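Alcohol oxidase (Myceliophthora thermophila, PDB 6F74) binds FAD and probably oxidises an alcohol or related substrate with molecular oxygen, as a flavoprotein oxidase of the vanillyl-alcohol oxidase type. Local coordinates at residues 275-278 against 283-286; 102-107 against 506-511; 46-51 against 142-147. All blocks are in the same frame, centred on the assembly; numbering follows the deposited sequence.

Contact 1 of 3, residues 275-278 against 283-286; sequences ANHC and LFRA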
loop_
_atom_site.group_PDB
_atom_site.type_symbol
_atom_site.label_atom_id
_atom_site.label_comp_id
_atom_site.label_asym_id
_atom_site.label_seq_id
_atom_site.Cartn_x
_atom_site.Cartn_y
_atom_site.Cartn_z
ATOM N N ALA A 275 10.097 -14.586 -15.043
ATOM C CA ALA A 275 11.012 -14.154 -13.996
ATOM C C ALA A 275 10.829 -15.069 -12.791
ATOM O O ALA A 275 9.756 -15.078 -12.166
ATOM C CB ALA A 275 10.759 -12.710 -13.598
ATOM N N ASN A 276 11.867 -15.845 -12.490
ATOM C CA ASN A 276 11.876 -16.687 -11.303
ATOM C C ASN A 276 13.326 -17.026 -10.901
ATOM O O ASN A 276 14.280 -16.397 -11.398
ATOM C CB ASN A 276 10.921 -17.905 -11.461
ATOM C CG ASN A 276 11.393 -18.958 -12.443
ATOM O OD1 ASN A 276 12.519 -18.933 -12.925
ATOM N ND2 ASN A 276 10.507 -19.908 -12.743
ATOM N N HIS A 277 13.486 -18.032 -10.052
ATOM C CA HIS A 277 14.789 -18.389 -9.505
ATOM C C HIS A 277 15.755 -18.859 -10.595
ATOM O O HIS A 277 16.972 -18.696 -10.455
ATOM C CB HIS A 277 14.644 -19.464 -8.398
ATOM C CG HIS A 277 13.700 -19.076 -7.300
ATOM N ND1 HIS A 277 12.326 -19.063 -7.457
ATOM C CD2 HIS A 277 13.933 -18.669 -6.030
ATOM C CE1 HIS A 277 11.756 -18.647 -6.338
ATOM N NE2 HIS A 277 12.709 -18.406 -5.454
ATOM N N CYS A 278 15.207 -19.406 -11.687
ATOM C CA CYS A 278 15.980 -19.966 -12.786
ATOM C C CYS A 278 16.139 -19.044 -13.971
ATOM O O CYS A 278 16.961 -19.310 -14.842
ATOM C CB CYS A 278 15.299 -21.250 -13.285
ATOM S SG CYS A 278 15.277 -22.566 -12.064
ATOM N N LEU A 283 15.704 -9.649 -12.405
ATOM C CA LEU A 283 14.370 -9.049 -12.514
ATOM C C LEU A 283 13.414 -9.572 -11.424
ATOM O O LEU A 283 12.590 -8.827 -10.911
ATOM C CB LEU A 283 13.792 -9.271 -13.912
ATOM C CG LEU A 283 12.333 -8.881 -14.209
ATOM C CD1 LEU A 283 12.053 -7.405 -14.073
ATOM C CD2 LEU A 283 11.997 -9.371 -15.610
ATOM N N PHE A 284 13.512 -10.865 -11.122
ATOM C CA PHE A 284 12.657 -11.536 -10.147
ATOM C C PHE A 284 12.879 -10.963 -8.742
ATOM O O PHE A 284 11.925 -10.716 -7.985
ATOM C CB PHE A 284 12.978 -13.031 -10.226
ATOM C CG PHE A 284 12.236 -13.889 -9.251
ATOM C CD1 PHE A 284 10.855 -13.862 -9.196
ATOM C CD2 PHE A 284 12.926 -14.802 -8.451
ATOM C CE1 PHE A 284 10.175 -14.706 -8.332
ATOM C CE2 PHE A 284 12.257 -15.644 -7.587
ATOM C CZ PHE A 284 10.873 -15.602 -7.518
ATOM N N ARG A 285 14.154 -10.731 -8.425
ATOM C CA ARG A 285 14.542 -10.112 -7.179
ATOM C C ARG A 285 14.041 -8.670 -7.092
ATOM O O ARG A 285 13.493 -8.275 -6.074
ATOM C CB ARG A 285 16.062 -10.162 -6.989
ATOM C CG ARG A 285 16.502 -9.568 -5.642
ATOM C CD ARG A 285 18.009 -9.607 -5.378
ATOM N NE ARG A 285 18.827 -9.118 -6.507
ATOM C CZ ARG A 285 19.704 -9.833 -7.209
ATOM N NH1 ARG A 285 19.875 -11.140 -6.955
ATOM N NH2 ARG A 285 20.334 -9.260 -8.239
ATOM N N ALA A 286 14.224 -7.908 -8.155
ATOM C CA ALA A 286 13.769 -6.507 -8.201
ATOM C C ALA A 286 12.267 -6.337 -7.910
ATOM O O ALA A 286 11.872 -5.468 -7.121
ATOM C CB ALA A 286 14.105 -5.908 -9.548
#
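The turn that carries the chain from strand 272-276 into helix 281-287, in the FAD-binding part of the fold, is filled by Phe284, which packs against Ala275, Asn276 and His277. Two different surfaces of its ring are used. One face lies over the backbone of Asn276, whose CA stands 3.5 Å from the ring centroid and 13° off the normal, a CH-pi contact. The edge, led by CE2, points into a face of the His277 imidazole in a T-shaped pair, with centroids 4.6 Å apart and planes at 65°. Phe284 reaches both because its CG stands anti to the backbone N (chi1 178°), which swings the ring off the helix toward the strand. Ala275 suits the closest approach of the backbones: its small CB sits 4.0 Å from Phe284 CB and 4.1 Å from Leu283 CD2. Asn276 turns its amide the other way, where OD1 takes Cys278 N at 3.0 Å in an Asx turn, the N-H coming from above the carbonyl plane. Its ND2 bonds Asn192 and Glu262, while Cys278 forms a disulfide with Cys194. The buried amide is therefore satisfied on the side remote from the helix. Phe284 itself meets a methyl, a peptide backbone and an imidazole face, and weakly positive C-H groups meeting pi faces probably steer its ring as well as fill the space.

Contact 2 of 3, residues 102-107 against 506-511; sequences YNITCA and IPKVAS. With NAG (2-acetamido-2-deoxy-beta-D-glucopyranose), chain E.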
loop_
_atom_site.group_PDB
_atom_site.type_symbol
_atom_site.label_atom_id
_atom_site.label_comp_id
_atom_site.label_asym_id
_atom_site.label_seq_id
_atom_site.Cartn_x
_atom_site.Cartn_y
_atom_site.Cartn_z
ATOM N N TYR A 102 -3.813 11.468 -4.682
ATOM C CA TYR A 102 -2.548 12.068 -4.257
ATOM C C TYR A 102 -2.669 13.614 -4.185
ATOM O O TYR A 102 -2.033 14.264 -3.361
ATOM C CB TYR A 102 -1.384 11.617 -5.151
ATOM C CG TYR A 102 -0.065 12.214 -4.703
ATOM C CD1 TYR A 102 0.543 11.789 -3.541
ATOM C CD2 TYR A 102 0.523 13.261 -5.404
ATOM C CE1 TYR A 102 1.726 12.339 -3.102
ATOM C CE2 TYR A 102 1.709 13.842 -4.964
ATOM C CZ TYR A 102 2.302 13.368 -3.809
ATOM O OH TYR A 102 3.470 13.922 -3.368
ATOM N N ASN A 103 -3.513 14.175 -5.048
ATOM C CA ASN A 103 -3.708 15.616 -5.153
ATOM C C ASN A 103 -5.097 15.856 -5.711
ATOM O O ASN A 103 -5.299 15.785 -6.931
ATOM C CB ASN A 103 -2.653 16.232 -6.064
ATOM C CG ASN A 103 -2.562 17.741 -5.942
ATOM O OD1 ASN A 103 -3.157 18.349 -5.045
ATOM N ND2 ASN A 103 -1.808 18.351 -6.856
ATOM N N ILE A 104 -6.041 16.141 -4.814
ATOM C CA ILE A 104 -7.443 16.387 -5.196
ATOM C C ILE A 104 -7.518 17.765 -5.871
ATOM O O ILE A 104 -7.576 18.814 -5.190
ATOM C CB ILE A 104 -8.395 16.298 -3.966
ATOM C CG1 ILE A 104 -8.358 14.902 -3.334
ATOM C CG2 ILE A 104 -9.837 16.637 -4.336
ATOM C CD1 ILE A 104 -9.133 14.753 -2.035
ATOM N N THR A 105 -7.474 17.761 -7.201
ATOM C CA THR A 105 -7.600 18.971 -8.012
ATOM C C THR A 105 -9.004 19.134 -8.613
ATOM O O THR A 105 -9.254 20.085 -9.343
ATOM C CB THR A 105 -6.566 18.966 -9.151
ATOM O OG1 THR A 105 -6.707 17.763 -9.970
ATOM C CG2 THR A 105 -5.160 19.056 -8.540
ATOM N N CYS A 106 -9.895 18.188 -8.319
ATOM C CA CYS A 106 -11.308 18.295 -8.655
ATOM C C CYS A 106 -12.141 17.682 -7.551
ATOM O O CYS A 106 -12.546 16.523 -7.620
ATOM C CB CYS A 106 -11.572 17.614 -10.014
ATOM S SG CYS A 106 -13.289 17.725 -10.540
ATOM N N ALA A 107 -12.363 18.471 -6.503
ATOM C CA ALA A 107 -13.027 17.982 -5.281
ATOM C C ALA A 107 -14.506 17.674 -5.532
ATOM O O ALA A 107 -15.155 18.377 -6.302
ATOM C CB ALA A 107 -12.882 19.002 -4.159
ATOM N N ILE A 506 -5.213 16.612 5.405
ATOM C CA ILE A 506 -5.374 17.969 4.937
ATOM C C ILE A 506 -6.837 18.124 4.528
ATOM O O ILE A 506 -7.481 17.128 4.154
ATOM C CB ILE A 506 -4.480 18.331 3.721
ATOM C CG1 ILE A 506 -4.501 17.229 2.637
ATOM C CG2 ILE A 506 -3.063 18.553 4.187
ATOM C CD1 ILE A 506 -3.708 17.526 1.372
ATOM N N PRO A 507 -7.361 19.356 4.581
ATOM C CA PRO A 507 -8.700 19.597 4.040
ATOM C C PRO A 507 -8.852 19.065 2.623
ATOM O O PRO A 507 -7.872 18.961 1.870
ATOM C CB PRO A 507 -8.824 21.151 4.047
ATOM C CG PRO A 507 -7.828 21.613 5.064
ATOM C CD PRO A 507 -6.695 20.619 4.968
ATOM N N LYS A 508 -10.077 18.712 2.275
ATOM C CA LYS A 508 -10.393 18.178 0.946
ATOM C C LYS A 508 -9.975 19.178 -0.144
ATOM O O LYS A 508 -9.369 18.796 -1.146
ATOM C CB LYS A 508 -11.902 17.897 0.892
ATOM C CG LYS A 508 -12.432 17.337 -0.409
ATOM C CD LYS A 508 -13.933 17.112 -0.283
ATOM C CE LYS A 508 -14.730 18.410 -0.375
ATOM N NZ LYS A 508 -16.178 18.117 -0.231
ATOM N N VAL A 509 -10.301 20.458 0.066
ATOM C CA VAL A 509 -9.793 21.548 -0.770
ATOM C C VAL A 509 -8.663 22.229 0.005
ATOM O O VAL A 509 -8.900 23.061 0.868
ATOM C CB VAL A 509 -10.880 22.564 -1.179
ATOM C CG1 VAL A 509 -10.302 23.592 -2.167
ATOM C CG2 VAL A 509 -12.056 21.856 -1.833
ATOM N N ALA A 510 -7.436 21.876 -0.352
ATOM C CA ALA A 510 -6.246 22.226 0.387
ATOM C C ALA A 510 -5.375 23.204 -0.393
ATOM O O ALA A 510 -4.927 22.884 -1.455
ATOM C CB ALA A 510 -5.445 20.960 0.678
ATOM N N SER A 511 -5.101 24.362 0.187
ATOM C CA SER A 511 -4.116 25.307 -0.356
ATOM C C SER A 511 -2.721 24.686 -0.360
ATOM O O SER A 511 -2.434 23.797 0.422
ATOM C CB SER A 511 -4.095 26.588 0.483
ATOM O OG SER A 511 -3.629 26.312 1.788
HETATM C C1 NAG E . -1.554 19.760 -6.886
HETATM C C2 NAG E . -0.033 19.910 -6.815
HETATM C C3 NAG E . 0.357 21.373 -6.974
HETATM C C4 NAG E . -0.219 21.966 -8.242
HETATM C C5 NAG E . -1.721 21.726 -8.272
HETATM C C6 NAG E . -2.368 22.110 -9.583
HETATM C C7 NAG E . 1.414 18.424 -5.442
HETATM C C8 NAG E . 1.950 18.153 -4.075
HETATM N N2 NAG E . 0.555 19.463 -5.552
HETATM O O3 NAG E . 1.775 21.490 -7.023
HETATM O O4 NAG E . 0.091 23.365 -8.287
HETATM O O5 NAG E . -1.947 20.341 -8.138
HETATM O O6 NAG E . -1.802 21.347 -10.668
HETATM O O7 NAG E . 1.760 17.712 -6.375
HETATM O O HOH W 1 -7.569 19.482 -2.580
#
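Ile104 and Ala107 of one loop lean on Lys508 and Val509 of another, a loop-to-loop contact beside the N-glycosylation sequon Asn103-Ile104-Thr105. Tyr102 leads in from the far side, where Arg515 of helix 512-533 makes a cation-pi contact with its ring. At Asn103 the ND2 atom is joined to C1 of an N-acetylglucosamine, 1.4 Å away. CG stands anti to the backbone N (chi1 -165°), extending the amide away from its own backbone to carry the sugar. Ile104 points across: its branch CG2 rests 3.9 Å from Lys508 O, an apolar surface beside a backbone carbonyl. A water lies 2.7 Å from Ile104 O, and Ala510 N donates to that water at 3.3 Å, so solvent couples two backbones that do not bond directly. Thr105 turns away, laying CG2 3.5 Å from O5 of the sugar while OG1 bonds Ile121 O. The disulfide of Cys106 with Cys120 anchors the loop before Ala107. Here a small side chain is suitable, since a single methyl must fit beside two neighbours. One is Lys508, whose CG touches the methyl while its ammonium group, beyond a bend at chi3, pairs with Glu115; CB of Ala107 lies 4.1 Å from Lys508 CG and 3.8 Å from Val509 CG2.

Contact 3 of 3, residues 46-51 against 142-147; sequences EAFDKT and LNFAKQ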
loop_
_atom_site.group_PDB
_atom_site.type_symbol
_atom_site.label_atom_id
_atom_site.label_comp_id
_atom_site.label_asym_id
_atom_site.label_seq_id
_atom_site.Cartn_x
_atom_site.Cartn_y
_atom_site.Cartn_z
ATOM N N GLU A 46 -8.580 8.159 -32.575
ATOM C CA GLU A 46 -9.728 7.409 -33.044
ATOM C C GLU A 46 -9.308 6.095 -33.752
ATOM O O GLU A 46 -9.873 5.035 -33.495
ATOM C CB GLU A 46 -10.542 8.310 -33.965
ATOM C CG GLU A 46 -11.865 7.754 -34.504
ATOM C CD GLU A 46 -12.605 8.804 -35.318
ATOM O OE1 GLU A 46 -12.444 10.034 -34.979
ATOM O OE2 GLU A 46 -13.323 8.437 -36.311
ATOM N N ALA A 47 -8.283 6.175 -34.598
ATOM C CA ALA A 47 -7.704 4.978 -35.236
ATOM C C ALA A 47 -7.126 3.985 -34.208
ATOM O O ALA A 47 -7.187 2.772 -34.400
ATOM C CB ALA A 47 -6.634 5.372 -36.254
ATOM N N PHE A 48 -6.566 4.508 -33.123
ATOM C CA PHE A 48 -6.023 3.667 -32.049
ATOM C C PHE A 48 -7.180 2.970 -31.296
ATOM O O PHE A 48 -7.103 1.764 -30.970
ATOM C CB PHE A 48 -5.096 4.519 -31.150
ATOM C CG PHE A 48 -4.532 3.794 -29.947
ATOM C CD1 PHE A 48 -3.997 2.518 -30.041
ATOM C CD2 PHE A 48 -4.541 4.419 -28.687
ATOM C CE1 PHE A 48 -3.488 1.868 -28.914
ATOM C CE2 PHE A 48 -4.025 3.783 -27.569
ATOM C CZ PHE A 48 -3.505 2.490 -27.686
ATOM N N ASP A 49 -8.273 3.701 -31.066
ATOM C CA ASP A 49 -9.491 3.102 -30.474
ATOM C C ASP A 49 -9.984 1.920 -31.318
ATOM O O ASP A 49 -10.316 0.886 -30.773
ATOM C CB ASP A 49 -10.611 4.148 -30.297
ATOM C CG ASP A 49 -11.824 3.626 -29.526
ATOM O OD1 ASP A 49 -11.676 2.928 -28.510
ATOM O OD2 ASP A 49 -12.962 3.935 -29.946
ATOM N N LYS A 50 -10.004 2.103 -32.629
ATOM C CA LYS A 50 -10.472 1.085 -33.590
ATOM C C LYS A 50 -9.579 -0.140 -33.722
ATOM O O LYS A 50 -10.085 -1.228 -33.935
ATOM C CB LYS A 50 -10.641 1.691 -34.967
ATOM C CG LYS A 50 -11.890 2.584 -35.051
ATOM C CD LYS A 50 -12.245 3.002 -36.484
ATOM C CE LYS A 50 -12.870 4.419 -36.549
ATOM N NZ LYS A 50 -13.491 4.700 -37.869
ATOM N N THR A 51 -8.267 0.055 -33.671
ATOM C CA THR A 51 -7.301 -1.047 -33.589
ATOM C C THR A 51 -7.509 -1.876 -32.325
ATOM O O THR A 51 -7.474 -3.120 -32.361
ATOM C CB THR A 51 -5.864 -0.482 -33.608
ATOM O OG1 THR A 51 -5.742 0.429 -34.690
ATOM C CG2 THR A 51 -4.821 -1.546 -33.772
ATOM N N LEU A 142 1.365 -0.202 -24.856
ATOM C CA LEU A 142 2.788 -0.023 -24.690
ATOM C C LEU A 142 3.383 0.593 -25.955
ATOM O O LEU A 142 4.013 1.658 -25.882
ATOM C CB LEU A 142 3.481 -1.344 -24.367
ATOM C CG LEU A 142 5.018 -1.349 -24.302
ATOM C CD1 LEU A 142 5.555 -0.383 -23.255
ATOM C CD2 LEU A 142 5.534 -2.735 -24.028
ATOM N N ASN A 143 3.159 -0.060 -27.095
ATOM C CA ASN A 143 3.738 0.381 -28.363
ATOM C C ASN A 143 3.321 1.806 -28.757
ATOM O O ASN A 143 4.162 2.599 -29.181
ATOM C CB ASN A 143 3.388 -0.602 -29.509
ATOM C CG ASN A 143 4.132 -1.927 -29.423
ATOM O OD1 ASN A 143 4.997 -2.107 -28.586
ATOM N ND2 ASN A 143 3.803 -2.866 -30.319
ATOM N N PHE A 144 2.042 2.118 -28.627
ATOM C CA PHE A 144 1.535 3.461 -28.937
ATOM C C PHE A 144 2.205 4.533 -28.038
ATOM O O PHE A 144 2.567 5.585 -28.522
ATOM C CB PHE A 144 -0.009 3.495 -28.830
ATOM C CG PHE A 144 -0.639 4.786 -29.276
ATOM C CD1 PHE A 144 -0.660 5.902 -28.422
ATOM C CD2 PHE A 144 -1.218 4.901 -30.526
ATOM C CE1 PHE A 144 -1.245 7.081 -28.811
ATOM C CE2 PHE A 144 -1.794 6.088 -30.933
ATOM C CZ PHE A 144 -1.815 7.182 -30.068
ATOM N N ALA A 145 2.380 4.255 -26.747
ATOM C CA ALA A 145 3.009 5.212 -25.809
ATOM C C ALA A 145 4.422 5.533 -26.243
ATOM O O ALA A 145 4.827 6.698 -26.301
ATOM C CB ALA A 145 3.041 4.638 -24.403
ATOM N N LYS A 146 5.175 4.473 -26.542
ATOM C CA LYS A 146 6.556 4.604 -27.004
ATOM C C LYS A 146 6.615 5.288 -28.371
ATOM O O LYS A 146 7.428 6.158 -28.589
ATOM C CB LYS A 146 7.244 3.225 -27.100
ATOM C CG LYS A 146 7.430 2.475 -25.794
ATOM C CD LYS A 146 8.382 1.296 -25.958
ATOM C CE LYS A 146 7.848 0.218 -26.879
ATOM N NZ LYS A 146 8.809 -0.879 -27.063
ATOM N N GLN A 147 5.733 4.906 -29.277
ATOM C CA GLN A 147 5.725 5.481 -30.613
ATOM C C GLN A 147 5.465 6.995 -30.595
ATOM O O GLN A 147 6.187 7.747 -31.286
ATOM C CB GLN A 147 4.675 4.812 -31.487
ATOM C CG GLN A 147 4.761 5.262 -32.953
ATOM C CD GLN A 147 3.709 4.668 -33.811
ATOM O OE1 GLN A 147 2.956 3.815 -33.378
ATOM N NE2 GLN A 147 3.681 5.083 -35.065
#
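Phe48 and Phe144 meet face to face, their rings nearly parallel but slipped past one another. This offset stack has centroids 4.1 Å apart and planes inclined by 12°. The slip sets CD2 of Phe144 over Phe48 near CG, 3.5 Å from that atom, and brings Phe144 CB above the ring of Phe48, 4.0 Å from its centroid, in a CH-pi contact. Both side chains hold CG anti to the backbone N, chi1 176° at Phe48, which carries each ring out toward the other helix. The pair joins helix 42-52, near the modelled N-terminus, to helix 135-147, which packs through Leu142 and Ala145 on strand 152-155 of the mixed sheet in the FAD-binding part. Phenylalanine suits both positions, since flat rings can bridge backbones whose CA atoms come no nearer than 8.2 Å. A serine at Phe48 would probably lose the stack and the CH-pi contact, leaving that face of Phe144 without its partner. Trp45 and His148 also meet the ring. On the first helix, Thr51 folds back on the preceding turn: OG1 donates to Ala47 O at 2.8 Å, and Thr51 N reaches the same oxygen from the opposite face of its carbonyl plane.

How the contacts relate
The three contacts are separate, and none touches another. Contacts 1 and 2 lie on opposite sides of the chain's centre, about 39 Å between their centres, and the centre of contact 3 is about 30 Å from the first and 32 Å from the second. Contacts 1 and 3 come closest, with nearest atoms about 13 Å apart. In sequence, contact 3 closes before contact 1 opens, contacts 2 and 3 interleave, and both segments of contact 1 fall between those of contact 2, which ties 102-107 to a loop late in the chain. The side chain of Leu283 in contact 1 is about 10 Å from FAD and that of Ile104 in contact 2 about 13 Å, while contact 3 lies away from the FAD-binding residues.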